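Transcriptional regulator of the TetR/AcrR family (Thermobifida fusca YX, PDB 3DCF) probably binds regulatory DNA through an N-terminal helix-turn-helix domain and controls transcription, most likely as a repressor. Local coordinates at residues 84-98 with 143-155. Sequence-based numbering, arbitrary orientation.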
ATOM      1  N   ASN A  84       8.060  -6.033  17.379  1.00 38.78           N
ATOM      2  CA  ASN A  84       9.367  -5.337  17.448  1.00 38.92           C
ATOM      3  C   ASN A  84      10.531  -6.318  17.239  1.00 38.70           C
ATOM      4  O   ASN A  84      11.532  -5.948  16.630  1.00 39.14           O
ATOM      5  CB  ASN A  84       9.538  -4.525  18.753  1.00 39.44           C
ATOM      6  CG  ASN A  84      10.675  -3.469  18.677  1.00 40.05           C
ATOM      7  OD1 ASN A  84      11.117  -3.064  17.596  1.00 45.92           O
ATOM      8  ND2 ASN A  84      11.127  -3.007  19.847  1.00 42.68           N
ATOM      9  N   SER A  85      10.366  -7.558  17.713  1.00 38.30           N
ATOM     10  CA  SER A  85      11.339  -8.640  17.514  1.00 38.58           C
ATOM     11  C   SER A  85      11.464  -9.022  16.032  1.00 37.90           C
ATOM     12  O   SER A  85      12.577  -9.086  15.514  1.00 37.33           O
ATOM     13  CB  SER A  85      10.951  -9.873  18.350  1.00 38.75           C
ATOM     14  OG  SER A  85      11.811 -10.978  18.116  1.00 41.61           O
ATOM     15  N   ILE A  86      10.320  -9.273  15.378  1.00 38.38           N
ATOM     16  CA  ILE A  86      10.249  -9.603  13.921  1.00 39.13           C
ATOM     17  C   ILE A  86      10.825  -8.461  13.050  1.00 39.54           C
ATOM     18  O   ILE A  86      11.514  -8.739  12.062  1.00 40.41           O
ATOM     19  CB  ILE A  86       8.794  -9.977  13.435  1.00 39.22           C
ATOM     20  CG1 ILE A  86       8.279 -11.250  14.126  1.00 40.50           C
ATOM     21  CG2 ILE A  86       8.751 -10.238  11.922  1.00 37.60           C
ATOM     22  CD1 ILE A  86       6.786 -11.499  13.913  1.00 39.17           C
ATOM     23  N   VAL A  87      10.539  -7.205  13.420  1.00 39.15           N
ATOM     24  CA  VAL A  87      11.120  -6.024  12.755  1.00 39.84           C
ATOM     25  C   VAL A  87      12.629  -5.961  13.010  1.00 40.44           C
ATOM     26  O   VAL A  87      13.376  -5.655  12.085  1.00 40.54           O
ATOM     27  CB  VAL A  87      10.463  -4.663  13.207  1.00 39.67           C
ATOM     28  CG1 VAL A  87      11.222  -3.440  12.645  1.00 35.53           C
ATOM     29  CG2 VAL A  87       8.997  -4.615  12.787  1.00 39.43           C
ATOM     30  N   ASP A  88      13.057  -6.261  14.242  1.00 41.63           N
ATOM     31  CA  ASP A  88      14.487  -6.231  14.622  1.00 42.26           C
ATOM     32  C   ASP A  88      15.324  -7.288  13.843  1.00 42.65           C
ATOM     33  O   ASP A  88      16.409  -6.957  13.351  1.00 42.69           O
ATOM     34  CB  ASP A  88      14.660  -6.370  16.158  1.00 42.66           C
ATOM     35  CG  ASP A  88      16.042  -5.965  16.653  1.00 43.50           C
ATOM     36  OD1 ASP A  88      16.551  -4.900  16.256  1.00 50.08           O
ATOM     37  OD2 ASP A  88      16.618  -6.681  17.496  1.00 49.83           O
ATOM     38  N   GLU A  89      14.821  -8.524  13.716  1.00 42.83           N
ATOM     39  CA  GLU A  89      15.529  -9.573  12.940  1.00 43.87           C
ATOM     40  C   GLU A  89      15.548  -9.325  11.428  1.00 43.85           C
ATOM     41  O   GLU A  89      16.573  -9.581  10.778  1.00 44.01           O
ATOM     42  CB  GLU A  89      14.964 -10.983  13.172  1.00 44.12           C
ATOM     43  CG  GLU A  89      15.406 -11.683  14.462  1.00 46.91           C
ATOM     44  CD  GLU A  89      15.260 -13.212  14.382  1.00 46.88           C
ATOM     45  OE1 GLU A  89      14.346 -13.696  13.673  1.00 51.21           O
ATOM     46  OE2 GLU A  89      16.074 -13.931  15.020  1.00 53.92           O
ATOM     47  N   ALA A  90      14.403  -8.898  10.878  1.00 43.85           N
ATOM     48  CA  ALA A  90      14.262  -8.550   9.443  1.00 43.66           C
ATOM     49  C   ALA A  90      15.236  -7.442   9.029  1.00 43.88           C
ATOM     50  O   ALA A  90      15.857  -7.514   7.964  1.00 43.69           O
ATOM     51  CB  ALA A  90      12.821  -8.138   9.116  1.00 42.86           C
ATOM     52  N   LEU A  91      15.382  -6.446   9.895  1.00 44.61           N
ATOM     53  CA  LEU A  91      16.288  -5.326   9.665  1.00 45.20           C
ATOM     54  C   LEU A  91      17.771  -5.750   9.740  1.00 45.79           C
ATOM     55  O   LEU A  91      18.592  -5.185   9.008  1.00 46.34           O
ATOM     56  CB  LEU A  91      15.921  -4.173  10.609  1.00 45.67           C
ATOM     57  CG  LEU A  91      16.635  -2.825  10.514  1.00 46.21           C
ATOM     58  CD1 LEU A  91      15.682  -1.669  10.872  1.00 48.12           C
ATOM     59  CD2 LEU A  91      17.913  -2.836  11.392  1.00 49.26           C
ATOM     60  N   GLU A  92      18.109  -6.742  10.588  1.00 45.80           N
ATOM     61  CA  GLU A  92      19.494  -7.304  10.651  1.00 45.52           C
ATOM     62  C   GLU A  92      19.857  -8.065   9.365  1.00 43.24           C
ATOM     63  O   GLU A  92      20.982  -7.974   8.889  1.00 41.86           O
ATOM     64  CB  GLU A  92      19.712  -8.230  11.855  1.00 45.93           C
ATOM     65  CG  GLU A  92      19.852  -7.515  13.202  1.00 48.33           C
ATOM     66  CD  GLU A  92      20.188  -8.457  14.372  1.00 48.37           C
ATOM     67  OE1 GLU A  92      20.750  -9.560  14.149  1.00 52.90           O
ATOM     68  OE2 GLU A  92      19.904  -8.077  15.531  1.00 54.91           O
ATOM     69  N   ARG A  93      18.902  -8.835   8.840  1.00 41.91           N
ATOM     70  CA  ARG A  93      19.061  -9.523   7.549  1.00 40.98           C
ATOM     71  C   ARG A  93      19.161  -8.536   6.385  1.00 40.92           C
ATOM     72  O   ARG A  93      19.798  -8.838   5.385  1.00 41.09           O
ATOM     73  CB  ARG A  93      17.923 -10.511   7.297  1.00 40.71           C
ATOM     74  CG  ARG A  93      17.906 -11.657   8.306  1.00 41.79           C
ATOM     75  CD  ARG A  93      16.981 -12.785   7.898  1.00 41.66           C
ATOM     76  NE  ARG A  93      15.603 -12.342   7.657  1.00 43.66           N
ATOM     77  CZ  ARG A  93      14.651 -12.149   8.580  1.00 44.89           C
ATOM     78  NH1 ARG A  93      14.879 -12.333   9.884  1.00 47.91           N
ATOM     79  NH2 ARG A  93      13.439 -11.732   8.183  1.00 45.24           N
ATOM     80  N   PHE A  94      18.549  -7.357   6.540  1.00 41.02           N
ATOM     81  CA  PHE A  94      18.595  -6.278   5.539  1.00 40.31           C
ATOM     82  C   PHE A  94      19.998  -5.616   5.530  1.00 40.25           C
ATOM     83  O   PHE A  94      20.611  -5.473   4.455  1.00 40.48           O
ATOM     84  CB  PHE A  94      17.488  -5.245   5.825  1.00 40.03           C
ATOM     85  CG  PHE A  94      16.966  -4.552   4.605  1.00 39.01           C
ATOM     86  CD1 PHE A  94      16.089  -5.221   3.749  1.00 37.37           C
ATOM     87  CD2 PHE A  94      17.310  -3.226   4.321  1.00 39.26           C
ATOM     88  CE1 PHE A  94      15.564  -4.593   2.606  1.00 36.71           C
ATOM     89  CE2 PHE A  94      16.793  -2.580   3.168  1.00 40.33           C
ATOM     90  CZ  PHE A  94      15.913  -3.271   2.312  1.00 37.42           C
ATOM     91  N   HIS A  95      20.494  -5.230   6.715  1.00 39.96           N
ATOM     92  CA  HIS A  95      21.852  -4.630   6.878  1.00 39.69           C
ATOM     93  C   HIS A  95      22.988  -5.516   6.350  1.00 39.05           C
ATOM     94  O   HIS A  95      23.891  -5.011   5.668  1.00 38.10           O
ATOM     95  CB  HIS A  95      22.174  -4.271   8.349  1.00 40.36           C
ATOM     96  CG  HIS A  95      21.723  -2.905   8.768  1.00 44.02           C
ATOM     97  ND1 HIS A  95      20.620  -2.688   9.569  1.00 46.04           N
ATOM     98  CD2 HIS A  95      22.250  -1.682   8.512  1.00 45.59           C
ATOM     99  CE1 HIS A  95      20.481  -1.390   9.778  1.00 47.01           C
ATOM    100  NE2 HIS A  95      21.455  -0.757   9.145  1.00 46.86           N
ATOM    101  N   ALA A  96      22.929  -6.812   6.697  1.00 38.42           N
ATOM    102  CA  ALA A  96      23.916  -7.830   6.286  1.00 38.22           C
ATOM    103  C   ALA A  96      24.092  -7.897   4.759  1.00 38.34           C
ATOM    104  O   ALA A  96      25.223  -7.906   4.272  1.00 39.04           O
ATOM    105  CB  ALA A  96      23.527  -9.206   6.837  1.00 37.24           C
ATOM    106  N   ILE A  97      22.972  -7.905   4.030  1.00 37.94           N
ATOM    107  CA  ILE A  97      22.950  -7.920   2.553  1.00 38.10           C
ATOM    108  C   ILE A  97      23.481  -6.601   1.981  1.00 38.20           C
ATOM    109  O   ILE A  97      24.303  -6.626   1.069  1.00 38.00           O
ATOM    110  CB  ILE A  97      21.520  -8.188   1.984  1.00 37.63           C
ATOM    111  CG1 ILE A  97      21.029  -9.589   2.373  1.00 37.91           C
ATOM    112  CG2 ILE A  97      21.501  -8.083   0.464  1.00 37.27           C
ATOM    113  CD1 ILE A  97      19.541  -9.833   2.097  1.00 37.77           C
ATOM    114  N   ALA A  98      23.004  -5.471   2.512  1.00 38.54           N
ATOM    115  CA  ALA A  98      23.469  -4.138   2.087  1.00 39.43           C
ATOM    116  C   ALA A  98      24.958  -3.852   2.435  1.00 40.31           C
ATOM    117  O   ALA A  98      25.620  -3.135   1.694  1.00 40.84           O
ATOM    118  CB  ALA A  98      22.577  -3.056   2.656  1.00 39.02           C
ATOM    119  N   GLU A 143       9.063   4.573  17.487  1.00 37.73           N
ATOM    120  CA  GLU A 143      10.019   3.485  17.266  1.00 37.68           C
ATOM    121  C   GLU A 143       9.785   2.824  15.902  1.00 37.16           C
ATOM    122  O   GLU A 143      10.750   2.568  15.190  1.00 36.91           O
ATOM    123  CB  GLU A 143       9.942   2.447  18.399  1.00 37.95           C
ATOM    124  CG  GLU A 143      11.018   1.347  18.399  1.00 38.96           C
ATOM    125  CD  GLU A 143      12.436   1.863  18.542  1.00 43.25           C
ATOM    126  OE1 GLU A 143      12.633   2.948  19.129  1.00 48.10           O
ATOM    127  OE2 GLU A 143      13.367   1.162  18.087  1.00 47.02           O
HETATM  128  N   MSE A 144       8.517   2.579  15.545  1.00 37.51           N
HETATM  129  CA  MSE A 144       8.158   2.015  14.230  1.00 38.23           C
HETATM  130  C   MSE A 144       8.575   2.938  13.087  1.00 38.83           C
HETATM  131  O   MSE A 144       9.101   2.452  12.079  1.00 38.89           O
HETATM  132  CB  MSE A 144       6.659   1.702  14.107  1.00 38.50           C
HETATM  133  CG  MSE A 144       6.100   0.672  15.074  1.00 40.65           C
HETATM  134 SE   MSE A 144       7.000  -1.063  15.088  0.75 52.79          SE
HETATM  135  CE  MSE A 144       8.631  -0.650  16.224  1.00 43.32           C
ATOM    136  N   ARG A 145       8.355   4.250  13.245  1.00 39.19           N
ATOM    137  CA  ARG A 145       8.789   5.243  12.236  1.00 39.75           C
ATOM    138  C   ARG A 145      10.312   5.233  12.045  1.00 40.31           C
ATOM    139  O   ARG A 145      10.780   5.326  10.907  1.00 41.06           O
ATOM    140  CB  ARG A 145       8.292   6.666  12.559  1.00 39.48           C
ATOM    141  CG  ARG A 145       6.755   6.865  12.634  1.00 39.85           C
ATOM    142  CD  ARG A 145       5.960   6.477  11.357  1.00 41.31           C
ATOM    143  NE  ARG A 145       5.881   5.027  11.146  1.00 42.32           N
ATOM    144  CZ  ARG A 145       4.987   4.186  11.681  1.00 43.95           C
ATOM    145  NH1 ARG A 145       4.009   4.608  12.489  1.00 43.71           N
ATOM    146  NH2 ARG A 145       5.068   2.879  11.398  1.00 44.08           N
ATOM    147  N   LYS A 146      11.064   5.088  13.142  1.00 40.60           N
ATOM    148  CA  LYS A 146      12.526   5.012  13.090  1.00 41.15           C
ATOM    149  C   LYS A 146      13.016   3.784  12.311  1.00 41.12           C
ATOM    150  O   LYS A 146      13.972   3.906  11.548  1.00 41.15           O
ATOM    151  CB  LYS A 146      13.121   5.035  14.507  1.00 41.59           C
ATOM    152  CG  LYS A 146      14.667   4.908  14.625  1.00 41.31           C
ATOM    153  CD  LYS A 146      15.181   5.285  16.040  1.00 43.14           C
ATOM    154  CE  LYS A 146      14.574   4.406  17.173  1.00 48.68           C
ATOM    155  NZ  LYS A 146      14.940   4.827  18.567  1.00 44.34           N
ATOM    156  N   ARG A 147      12.360   2.628  12.482  1.00 41.48           N
ATOM    157  CA  ARG A 147      12.758   1.394  11.762  1.00 42.47           C
ATOM    158  C   ARG A 147      12.429   1.494  10.266  1.00 42.60           C
ATOM    159  O   ARG A 147      13.230   1.043   9.451  1.00 42.46           O
ATOM    160  CB  ARG A 147      12.180   0.098  12.363  1.00 42.61           C
ATOM    161  CG  ARG A 147      12.276  -0.075  13.903  1.00 44.70           C
ATOM    162  CD  ARG A 147      13.561   0.469  14.587  1.00 45.46           C
ATOM    163  NE  ARG A 147      14.759  -0.272  14.211  1.00 44.49           N
ATOM    164  CZ  ARG A 147      15.160  -1.433  14.744  1.00 47.82           C
ATOM    165  NH1 ARG A 147      14.463  -2.055  15.704  1.00 48.69           N
ATOM    166  NH2 ARG A 147      16.281  -1.997  14.298  1.00 48.92           N
ATOM    167  N   GLU A 148      11.266   2.069   9.916  1.00 43.34           N
ATOM    168  CA  GLU A 148      10.901   2.347   8.506  1.00 44.13           C
ATOM    169  C   GLU A 148      11.969   3.236   7.838  1.00 43.89           C
ATOM    170  O   GLU A 148      12.355   2.975   6.696  1.00 43.40           O
ATOM    171  CB  GLU A 148       9.541   3.066   8.356  1.00 44.15           C
ATOM    172  CG  GLU A 148       8.257   2.245   8.535  1.00 46.87           C
ATOM    173  CD  GLU A 148       7.007   2.920   7.869  1.00 47.18           C
ATOM    174  OE1 GLU A 148       7.061   3.299   6.675  1.00 52.65           O
ATOM    175  OE2 GLU A 148       5.947   3.039   8.516  1.00 54.92           O
ATOM    176  N   ARG A 149      12.409   4.283   8.554  1.00 44.03           N
ATOM    177  CA  ARG A 149      13.463   5.199   8.073  1.00 44.54           C
ATOM    178  C   ARG A 149      14.795   4.511   7.764  1.00 44.32           C
ATOM    179  O   ARG A 149      15.427   4.863   6.769  1.00 44.56           O
ATOM    180  CB  ARG A 149      13.709   6.385   9.030  1.00 44.50           C
ATOM    181  CG  ARG A 149      12.687   7.511   8.898  1.00 46.44           C
ATOM    182  CD  ARG A 149      13.140   8.801   9.598  1.00 46.17           C
ATOM    183  NE  ARG A 149      13.134   8.679  11.054  1.00 47.01           N
ATOM    184  CZ  ARG A 149      12.067   8.821  11.856  1.00 50.56           C
ATOM    185  NH1 ARG A 149      10.840   9.086  11.379  1.00 54.27           N
ATOM    186  NH2 ARG A 149      12.224   8.678  13.174  1.00 51.94           N
ATOM    187  N   GLU A 150      15.210   3.557   8.611  1.00 44.35           N
ATOM    188  CA  GLU A 150      16.459   2.788   8.396  1.00 44.61           C
ATOM    189  C   GLU A 150      16.423   1.983   7.101  1.00 44.03           C
ATOM    190  O   GLU A 150      17.370   2.067   6.339  1.00 44.27           O
ATOM    191  CB  GLU A 150      16.782   1.859   9.566  1.00 45.10           C
ATOM    192  CG  GLU A 150      17.229   2.592  10.822  1.00 46.46           C
ATOM    193  CD  GLU A 150      17.434   1.669  12.020  1.00 46.48           C
ATOM    194  OE1 GLU A 150      17.799   0.480  11.818  1.00 44.45           O
ATOM    195  OE2 GLU A 150      17.247   2.162  13.165  1.00 49.81           O
ATOM    196  N   TYR A 151      15.343   1.215   6.878  1.00 43.64           N
ATOM    197  CA  TYR A 151      15.115   0.448   5.623  1.00 43.73           C
ATOM    198  C   TYR A 151      15.298   1.316   4.365  1.00 42.39           C
ATOM    199  O   TYR A 151      16.020   0.947   3.428  1.00 41.08           O
ATOM    200  CB  TYR A 151      13.673  -0.115   5.544  1.00 44.77           C
ATOM    201  CG  TYR A 151      13.407  -1.468   6.158  1.00 45.68           C
ATOM    202  CD1 TYR A 151      13.848  -2.641   5.514  1.00 47.08           C
ATOM    203  CD2 TYR A 151      12.622  -1.601   7.317  1.00 45.87           C
ATOM    204  CE1 TYR A 151      13.579  -3.918   6.050  1.00 46.51           C
ATOM    205  CE2 TYR A 151      12.338  -2.869   7.862  1.00 46.97           C
ATOM    206  CZ  TYR A 151      12.821  -4.018   7.226  1.00 46.96           C
ATOM    207  OH  TYR A 151      12.548  -5.252   7.755  1.00 47.23           O
ATOM    208  N   THR A 152      14.599   2.452   4.373  1.00 41.47           N
ATOM    209  CA  THR A 152      14.584   3.404   3.261  1.00 41.29           C
ATOM    210  C   THR A 152      15.967   4.000   3.006  1.00 40.69           C
ATOM    211  O   THR A 152      16.426   4.023   1.868  1.00 40.38           O
ATOM    212  CB  THR A 152      13.549   4.563   3.504  1.00 41.10           C
ATOM    213  OG1 THR A 152      12.312   4.026   3.978  1.00 41.91           O
ATOM    214  CG2 THR A 152      13.279   5.348   2.228  1.00 42.60           C
ATOM    215  N   GLU A 153      16.629   4.445   4.073  1.00 40.63           N
ATOM    216  CA  GLU A 153      17.954   5.079   3.971  1.00 41.48           C
ATOM    217  C   GLU A 153      19.067   4.149   3.470  1.00 40.67           C
ATOM    218  O   GLU A 153      19.910   4.600   2.690  1.00 40.05           O
ATOM    219  CB  GLU A 153      18.317   5.815   5.275  1.00 41.52           C
ATOM    220  CG  GLU A 153      17.447   7.093   5.450  1.00 43.77           C
ATOM    221  CD  GLU A 153      17.447   7.699   6.860  1.00 44.32           C
ATOM    222  OE1 GLU A 153      18.301   7.330   7.698  1.00 54.10           O
ATOM    223  OE2 GLU A 153      16.568   8.551   7.137  1.00 50.89           O
ATOM    224  N   ILE A 154      19.037   2.870   3.884  1.00 40.20           N
ATOM    225  CA  ILE A 154      19.989   1.838   3.402  1.00 40.45           C
ATOM    226  C   ILE A 154      19.857   1.677   1.880  1.00 41.23           C
ATOM    227  O   ILE A 154      20.858   1.680   1.160  1.00 40.72           O
ATOM    228  CB  ILE A 154      19.775   0.437   4.077  1.00 40.59           C
ATOM    229  CG1 ILE A 154      20.116   0.461   5.574  1.00 40.09           C
ATOM    230  CG2 ILE A 154      20.662  -0.620   3.432  1.00 39.62           C
ATOM    231  CD1 ILE A 154      19.591  -0.743   6.338  1.00 38.98           C
HETATM  232  N   MSE A 155      18.616   1.555   1.410  1.00 42.15           N
HETATM  233  CA  MSE A 155      18.344   1.435  -0.013  1.00 43.84           C
HETATM  234  C   MSE A 155      18.550   2.748  -0.793  1.00 43.06           C
HETATM  235  O   MSE A 155      18.958   2.689  -1.955  1.00 42.42           O
HETATM  236  CB  MSE A 155      16.956   0.847  -0.245  1.00 42.88           C
HETATM  237  CG  MSE A 155      16.625   0.680  -1.708  1.00 45.34           C
HETATM  238 SE   MSE A 155      15.347  -0.701  -2.067  0.75 50.50          SE
HETATM  239  CE  MSE A 155      16.404  -2.254  -1.442  1.00 45.00           C
TER
HETATM  240  O   HOH W   1      18.063  -2.992  16.831  1.00 42.20           O
HETATM  241  O   HOH W   2      18.107  -4.826  14.116  1.00 46.22           O
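Phe94 and Tyr151 form the tight part of this contact between two nearly parallel helices, whose axes make an angle of 14°. The rings meet in a T-shaped stack. The edge of Tyr151 points at the face of Phe94, with CD1 of Tyr151 over the ring centre and the planes at 70°. Phe94 is also met at its edge by Ile154 CD1, and Met155 CE lies 3.9 Å from Phe94 CZ. At the solvent edge, the same Ile154 CD1 reaches over the face of exposed His95 in a CH-pi contact, 3.5 Å from the ring centroid. His95 is tethered by a hydrogen bond from ND1 to Leu91 O (3.3 Å).

Toward the N-terminal end of both segments the contact is looser and wetter. Arg147 packs as a knob among Asn84, Val87, Asp88 and Leu91. Val87 CG1 touches Arg147 CB (3.7 Å), but the tip is polar. The chain bends at chi2 (-37°) and chi3, which sets the guanidinium between two carboxylates. Arg147 NH2 and Asp88 OD1 form a loose salt bridge (3.5 Å). Arg147 NE and Glu150 OE2 form a long one (3.6 Å). One water donates to Asp88 OD1 and weakly accepts from Arg147 NH2.

The contact joins helices 75-98 and 138-164 of the all-helical TetR-type fold. His115 of helix 104-121 stacks edge-to-face with Tyr151, Phe129 of helix 123-130 touches Val87 and Met144, and helix 173-185 meets Met155.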